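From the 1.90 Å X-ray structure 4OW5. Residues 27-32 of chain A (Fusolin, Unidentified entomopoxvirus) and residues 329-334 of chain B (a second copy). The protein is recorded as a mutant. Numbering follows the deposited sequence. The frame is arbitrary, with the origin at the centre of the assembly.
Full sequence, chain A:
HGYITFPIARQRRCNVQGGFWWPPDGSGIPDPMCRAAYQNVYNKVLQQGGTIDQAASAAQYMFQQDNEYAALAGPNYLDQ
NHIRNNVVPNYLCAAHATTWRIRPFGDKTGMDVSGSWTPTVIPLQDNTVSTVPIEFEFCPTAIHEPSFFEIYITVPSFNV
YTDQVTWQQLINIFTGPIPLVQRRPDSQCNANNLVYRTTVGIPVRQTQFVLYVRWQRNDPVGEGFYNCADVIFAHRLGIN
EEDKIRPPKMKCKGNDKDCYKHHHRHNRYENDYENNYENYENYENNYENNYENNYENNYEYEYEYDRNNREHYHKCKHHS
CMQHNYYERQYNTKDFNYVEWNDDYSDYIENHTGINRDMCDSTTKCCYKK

Chain A 27-32: SGIPDP
Chain B, residues 329-334: RQYNTK

Chain A 27-32 runs without regular structure until P32(A), where a helix begins. S27(A) and G28(A) sit near phi/psi -66/-13 and -88/-2, I29(A) extends to -79/123, P30(A) turns back to -80/-39, D31(A) extends again at -73/125, and P32(A) is helical at -58/-35. In chain B, residues 329-331 form a short 3-10 segment (-68/-18, -66/-22, -92/2), closed by a hydrogen bond from N332(B) N to R329(B) O at 3.2 Å; N332(B) (-75/145) and T333(B) (-122/173) then extend, and K334(B) returns to -66/-22. The touching parts run 124° apart, with P30(A) CA 5.3 Å from Y331(B) CA.

No hydrogen bond joins the modelled atoms of the two stretches; packing around P30(A) makes the contact, which buries 216 Å² in all. Its CB points toward chain B, and its C-gamma endo ring offers a compact apolar surface that needs no polar partner. P30(A) CD meets T333(B) CG2 at 3.5 Å, CG lies 3.7 Å from Y331(B) O, and CB is 4.0 Å from Q330(B) O. T333(B), chi1 63° (p), suits this place because its methyl packs against the proline while OG1 hydrogen-bonds to a residue adjoining the stretches. T333(B) CG2 also lies 4.1 Å from G28(A) O.

Y331(B) leaves its backbone sideways, but with chi1 -62° (m) and chi2 88° its ring comes nearer chain A: CD2 lies 4.1 Å from P30(A) CB, an apolar contact, and 4.3 Å from D31(A) N, which sits at the ring edge. D31(A), chi1 -179° (t) and chi2 83°, is buried, where its carboxylate suits the N-cap position by capping a backbone N just past the stretch. I29(A), m with chi2 160° (t), points away and is buried elsewhere in the structure.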

ATOM      1  N   SER A  27       0.097  28.979  -0.617  1.00 17.98           N
ATOM      2  CA  SER A  27      -0.443  28.450  -1.874  1.00 18.04           C
ATOM      3  C   SER A  27       0.680  28.078  -2.890  1.00 20.98           C
ATOM      4  O   SER A  27       0.400  27.416  -3.849  1.00 22.45           O
ATOM      5  CB  SER A  27      -1.397  29.464  -2.506  1.00 23.18           C
ATOM      6  OG  SER A  27      -0.665  30.645  -2.798  1.00 28.42           O
ATOM      7  N   GLY A  28       1.913  28.495  -2.665  1.00 19.86           N
ATOM      8  CA  GLY A  28       3.044  28.136  -3.515  1.00 19.90           C
ATOM      9  C   GLY A  28       3.702  26.830  -3.100  1.00 22.51           C
ATOM     10  O   GLY A  28       4.655  26.374  -3.743  1.00 20.51           O
ATOM     11  N   ILE A  29       3.218  26.206  -2.012  1.00 17.71           N
ATOM     12  CA  ILE A  29       3.799  24.941  -1.547  1.00 16.16           C
ATOM     13  C   ILE A  29       3.263  23.795  -2.427  1.00 21.45           C
ATOM     14  O   ILE A  29       2.052  23.599  -2.501  1.00 21.37           O
ATOM     15  CB  ILE A  29       3.510  24.706  -0.051  1.00 16.77           C
ATOM     16  CG1 ILE A  29       4.127  25.837   0.796  1.00 16.47           C
ATOM     17  CG2 ILE A  29       4.053  23.340   0.386  1.00 16.72           C
ATOM     18  CD1 ILE A  29       3.538  25.972   2.170  1.00 20.34           C
ATOM     19  N   PRO A  30       4.137  23.012  -3.072  1.00 20.37           N
ATOM     20  CA  PRO A  30       3.649  21.964  -3.987  1.00 20.60           C
ATOM     21  C   PRO A  30       3.161  20.664  -3.318  1.00 21.79           C
ATOM     22  O   PRO A  30       2.188  20.089  -3.783  1.00 22.45           O
ATOM     23  CB  PRO A  30       4.869  21.692  -4.853  1.00 24.00           C
ATOM     24  CG  PRO A  30       5.980  22.005  -4.037  1.00 29.01           C
ATOM     25  CD  PRO A  30       5.601  23.148  -3.167  1.00 23.72           C
ATOM     26  N   ASP A  31       3.820  20.186  -2.268  1.00 18.22           N
ATOM     27  CA  ASP A  31       3.390  18.944  -1.626  1.00 17.16           C
ATOM     28  C   ASP A  31       2.093  19.234  -0.831  1.00 19.01           C
ATOM     29  O   ASP A  31       2.058  20.206  -0.082  1.00 15.27           O
ATOM     30  CB  ASP A  31       4.482  18.367  -0.734  1.00 17.84           C
ATOM     31  CG  ASP A  31       4.061  17.077  -0.079  1.00 28.89           C
ATOM     32  OD1 ASP A  31       4.179  16.023  -0.728  1.00 30.88           O
ATOM     33  OD2 ASP A  31       3.509  17.135   1.040  1.00 28.12           O
ATOM     34  N   PRO A  32       0.990  18.496  -1.081  1.00 19.06           N
ATOM     35  CA  PRO A  32      -0.272  18.813  -0.385  1.00 17.55           C
ATOM     36  C   PRO A  32      -0.188  18.760   1.143  1.00 16.56           C
ATOM     37  O   PRO A  32      -0.874  19.528   1.803  1.00 13.56           O
ATOM     38  CB  PRO A  32      -1.248  17.748  -0.892  1.00 20.43           C
ATOM     39  CG  PRO A  32      -0.635  17.181  -2.109  1.00 26.86           C
ATOM     40  CD  PRO A  32       0.829  17.386  -2.041  1.00 22.20           C
TER
ATOM     41  N   ARG B 329       7.881  17.175 -12.211  1.00 43.61           N
ATOM     42  CA  ARG B 329       8.293  18.567 -12.463  1.00 43.35           C
ATOM     43  C   ARG B 329       7.255  19.552 -11.858  1.00 46.37           C
ATOM     44  O   ARG B 329       7.577  20.722 -11.616  1.00 45.64           O
ATOM     45  CB  ARG B 329       8.502  18.849 -13.966  1.00 44.09           C
ATOM     46  N   GLN B 330       6.028  19.060 -11.566  1.00 41.76           N
ATOM     47  CA  GLN B 330       4.991  19.834 -10.871  1.00 40.44           C
ATOM     48  C   GLN B 330       5.414  20.142  -9.424  1.00 40.96           C
ATOM     49  O   GLN B 330       4.885  21.081  -8.847  1.00 40.75           O
ATOM     50  CB  GLN B 330       3.643  19.072 -10.862  1.00 42.00           C
ATOM     51  N   TYR B 331       6.361  19.360  -8.835  1.00 35.67           N
ATOM     52  CA  TYR B 331       6.833  19.585  -7.473  1.00 35.10           C
ATOM     53  C   TYR B 331       8.069  20.506  -7.422  1.00 32.58           C
ATOM     54  O   TYR B 331       8.564  20.778  -6.335  1.00 31.29           O
ATOM     55  CB  TYR B 331       7.101  18.262  -6.766  1.00 38.64           C
ATOM     56  CG  TYR B 331       5.836  17.440  -6.635  1.00 44.29           C
ATOM     57  CD1 TYR B 331       5.444  16.565  -7.641  1.00 47.51           C
ATOM     58  CD2 TYR B 331       4.983  17.606  -5.550  1.00 45.86           C
ATOM     59  CE1 TYR B 331       4.276  15.812  -7.533  1.00 50.97           C
ATOM     60  CE2 TYR B 331       3.805  16.872  -5.435  1.00 47.16           C
ATOM     61  CZ  TYR B 331       3.444  15.987  -6.438  1.00 58.97           C
ATOM     62  OH  TYR B 331       2.283  15.250  -6.352  1.00 64.38           O
ATOM     63  N   ASN B 332       8.535  21.024  -8.562  1.00 25.29           N
ATOM     64  CA  ASN B 332       9.601  22.029  -8.550  1.00 24.06           C
ATOM     65  C   ASN B 332       8.986  23.353  -8.104  1.00 24.77           C
ATOM     66  O   ASN B 332       7.822  23.612  -8.382  1.00 25.24           O
ATOM     67  CB  ASN B 332      10.259  22.194  -9.926  1.00 20.40           C
ATOM     68  CG  ASN B 332      11.087  21.031 -10.387  1.00 38.37           C
ATOM     69  OD1 ASN B 332      11.557  20.221  -9.600  1.00 28.96           O
ATOM     70  ND2 ASN B 332      11.323  20.942 -11.688  1.00 40.76           N
ATOM     71  N   THR B 333       9.737  24.143  -7.381  1.00 19.72           N
ATOM     72  CA  THR B 333       9.362  25.488  -6.965  1.00 18.54           C
ATOM     73  C   THR B 333      10.421  26.417  -7.505  1.00 20.07           C
ATOM     74  O   THR B 333      11.483  25.962  -7.933  1.00 15.77           O
ATOM     75  CB  THR B 333       9.258  25.615  -5.436  1.00 23.85           C
ATOM     76  OG1 THR B 333      10.530  25.363  -4.848  1.00 24.19           O
ATOM     77  CG2 THR B 333       8.248  24.716  -4.870  1.00 18.57           C
ATOM     78  N   LYS B 334      10.191  27.707  -7.363  1.00 16.17           N
ATOM     79  CA  LYS B 334      11.193  28.692  -7.741  1.00 15.04           C
ATOM     80  C   LYS B 334      12.466  28.608  -6.851  1.00 19.29           C
ATOM     81  O   LYS B 334      13.522  29.058  -7.273  1.00 17.13           O
ATOM     82  CB  LYS B 334      10.611  30.099  -7.674  1.00 17.59           C
ATOM     83  CG  LYS B 334       9.520  30.336  -8.679  1.00 16.94           C
ATOM     84  CD  LYS B 334       9.022  31.780  -8.600  1.00 21.07           C
ATOM     85  CE  LYS B 334       7.714  31.900  -9.347  1.00 35.92           C
ATOM     86  NZ  LYS B 334       7.214  33.294  -9.384  1.00 44.22           N
TER